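Local coordinates for putative restriction endonuclease domain-containing protein (Anabaena variabilis, PDB 3OT2) that is of unknown function but is probably a nuclease of the PD-(D/E)XK restriction endonuclease superfamily, at residues M136-D141 with V147-P152. Sequence-based numbering, arbitrary orientation. Where two conformers were deposited one is given.
Sequences MGWLID and VFVYRP
The indole of W138 takes V147 CG1 over one face, a CH-pi contact with the methyl carbon 4.2 Å from the centroid of the five-membered ring. V149 CG2 approaches the same indole obliquely at CD1 and NE1, while W108 packs edge-to-face against it and P167 O accepts the NE1 hydrogen. These contacts lie on one side of a beta hairpin, strands 136-141 and 146-150, within a mixed sheet consistent with the PD-(D/E)XK nuclease fold. There I140 CG1 meets V147 CG2, and helix 179-183 packs on I140 and V147.

On the reverse side the Y150 ring presents its edge to G137 O, in its plane, and to L139 CB, 3.9 Å from Y150 CE1. With no side chain on G137, Y150 CB comes within 4.1 Å of G137 CA; CG, anti to the carbonyl carbon (chi1 -67°), turns the ring edge along the strand to L139. L139 also runs alongside F148, and helix 119-131 covers L139 and Y150.

The strands are tied by two reciprocal backbone pairs, G137 with Y150 and L139 with F148, giving four nearly straight N-H...O bonds, G137 N to Y150 O at 2.8 Å among them. Toward the hairpin's open end, the R151 side chain, in one of its two conformers, sends NH1 into a salt bridge with E157. Selenomethionine M136, bent at chi3 (-76°), lays CE over one face of that guanidinium, 3.5 Å from R151 NE in this conformer.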
loop_
_atom_site.group_PDB
_atom_site.type_symbol
_atom_site.label_atom_id
_atom_site.label_comp_id
_atom_site.label_asym_id
_atom_site.label_seq_id
_atom_site.Cartn_x
_atom_site.Cartn_y
_atom_site.Cartn_z
HETATM N N MSE A 136 -5.496 14.005 3.907
HETATM C CA MSE A 136 -5.938 12.656 3.557
HETATM C C MSE A 136 -5.490 12.256 2.170
HETATM O O MSE A 136 -5.467 13.072 1.249
HETATM C CB MSE A 136 -7.490 12.555 3.636
HETATM C CG MSE A 136 -8.012 11.126 3.343
HETATM SE SE MSE A 136 -9.936 10.986 3.528
HETATM C CE MSE A 136 -10.066 10.961 5.473
ATOM N N GLY A 137 -5.192 10.973 2.031
ATOM C CA GLY A 137 -4.905 10.356 0.750
ATOM C C GLY A 137 -5.901 9.248 0.489
ATOM O O GLY A 137 -6.293 8.531 1.413
ATOM N N TRP A 138 -6.364 9.141 -0.761
ATOM C CA TRP A 138 -7.188 8.041 -1.243
ATOM C C TRP A 138 -6.447 7.296 -2.324
ATOM O O TRP A 138 -5.986 7.920 -3.284
ATOM C CB TRP A 138 -8.518 8.538 -1.867
ATOM C CG TRP A 138 -9.694 8.753 -0.952
ATOM C CD1 TRP A 138 -9.700 8.832 0.409
ATOM C CD2 TRP A 138 -11.032 9.013 -1.378
ATOM N NE1 TRP A 138 -10.979 9.050 0.864
ATOM C CE2 TRP A 138 -11.822 9.154 -0.218
ATOM C CE3 TRP A 138 -11.654 9.076 -2.642
ATOM C CZ2 TRP A 138 -13.210 9.360 -0.278
ATOM C CZ3 TRP A 138 -13.026 9.272 -2.703
ATOM C CH2 TRP A 138 -13.790 9.417 -1.531
ATOM N N LEU A 139 -6.351 5.976 -2.195
ATOM C CA LEU A 139 -5.804 5.132 -3.250
ATOM C C LEU A 139 -6.958 4.251 -3.699
ATOM O O LEU A 139 -7.393 3.366 -2.955
ATOM C CB LEU A 139 -4.558 4.317 -2.827
ATOM C CG LEU A 139 -4.038 3.304 -3.874
ATOM C CD1 LEU A 139 -3.836 3.944 -5.230
ATOM C CD2 LEU A 139 -2.763 2.657 -3.412
ATOM N N ILE A 140 -7.512 4.560 -4.868
ATOM C CA ILE A 140 -8.656 3.844 -5.446
ATOM C C ILE A 140 -8.134 2.748 -6.368
ATOM O O ILE A 140 -7.325 3.017 -7.257
ATOM C CB ILE A 140 -9.629 4.805 -6.209
ATOM C CG1 ILE A 140 -10.209 5.884 -5.270
ATOM C CG2 ILE A 140 -10.751 3.994 -6.951
ATOM C CD1 ILE A 140 -10.952 7.032 -5.977
ATOM N N ASP A 141 -8.588 1.517 -6.142
ATOM C CA ASP A 141 -8.220 0.367 -6.964
ATOM C C ASP A 141 -9.485 -0.118 -7.691
ATOM O O ASP A 141 -10.254 -0.882 -7.102
ATOM C CB ASP A 141 -7.594 -0.750 -6.107
ATOM C CG ASP A 141 -7.163 -1.970 -6.911
ATOM O OD1 ASP A 141 -7.651 -2.143 -8.051
ATOM O OD2 ASP A 141 -6.301 -2.707 -6.435
ATOM N N VAL A 147 -10.831 1.022 -1.743
ATOM C CA VAL A 147 -10.219 2.316 -1.479
ATOM C C VAL A 147 -9.348 2.183 -0.226
ATOM O O VAL A 147 -9.835 1.751 0.824
ATOM C CB VAL A 147 -11.202 3.513 -1.371
ATOM C CG1 VAL A 147 -10.423 4.817 -1.188
ATOM C CG2 VAL A 147 -12.101 3.601 -2.614
ATOM N N PHE A 148 -8.066 2.567 -0.340
ATOM C CA PHE A 148 -7.184 2.677 0.820
ATOM C C PHE A 148 -7.212 4.119 1.244
ATOM O O PHE A 148 -7.080 5.010 0.393
ATOM C CB PHE A 148 -5.746 2.233 0.523
ATOM C CG PHE A 148 -5.559 0.763 0.245
ATOM C CD1 PHE A 148 -5.664 -0.172 1.264
ATOM C CD2 PHE A 148 -5.274 0.314 -1.037
ATOM C CE1 PHE A 148 -5.459 -1.538 1.011
ATOM C CE2 PHE A 148 -5.041 -1.053 -1.283
ATOM C CZ PHE A 148 -5.137 -1.962 -0.253
ATOM N N VAL A 149 -7.423 4.360 2.533
ATOM C CA VAL A 149 -7.486 5.708 3.109
ATOM C C VAL A 149 -6.238 5.929 3.967
ATOM O O VAL A 149 -5.964 5.160 4.895
ATOM C CB VAL A 149 -8.801 5.931 3.897
ATOM C CG1 VAL A 149 -8.743 7.230 4.712
ATOM C CG2 VAL A 149 -10.004 5.949 2.951
ATOM N N TYR A 150 -5.511 7.008 3.666
ATOM C CA TYR A 150 -4.282 7.398 4.333
ATOM C C TYR A 150 -4.458 8.713 5.109
ATOM O O TYR A 150 -4.856 9.702 4.517
ATOM C CB TYR A 150 -3.186 7.589 3.272
ATOM C CG TYR A 150 -2.767 6.319 2.572
ATOM C CD1 TYR A 150 -3.461 5.847 1.460
ATOM C CD2 TYR A 150 -1.659 5.599 3.004
ATOM C CE1 TYR A 150 -3.061 4.685 0.801
ATOM C CE2 TYR A 150 -1.254 4.433 2.354
ATOM C CZ TYR A 150 -1.966 3.974 1.262
ATOM O OH TYR A 150 -1.554 2.823 0.644
ATOM N N ARG A 151 -4.155 8.704 6.419
ATOM C CA ARG A 151 -4.206 9.877 7.294
ATOM C C ARG A 151 -2.856 10.015 7.986
ATOM O O ARG A 151 -2.196 8.984 8.210
ATOM C CB ARG A 151 -5.332 9.758 8.328
ATOM C CG ARG A 151 -6.745 9.800 7.760
ATOM C CD ARG A 151 -7.670 9.513 8.908
ATOM N NE ARG A 151 -9.046 9.900 8.672
ATOM C CZ ARG A 151 -10.083 9.062 8.645
ATOM N NH1 ARG A 151 -9.892 7.750 8.762
ATOM N NH2 ARG A 151 -11.316 9.528 8.500
ATOM N N PRO A 152 -2.380 11.242 8.307
ATOM C CA PRO A 152 -1.058 11.350 8.947
ATOM C C PRO A 152 -0.977 10.578 10.257
ATOM O O PRO A 152 -1.902 10.623 11.066
ATOM C CB PRO A 152 -0.903 12.860 9.194
ATOM C CG PRO A 152 -1.820 13.495 8.262
ATOM C CD PRO A 152 -2.985 12.589 8.140
#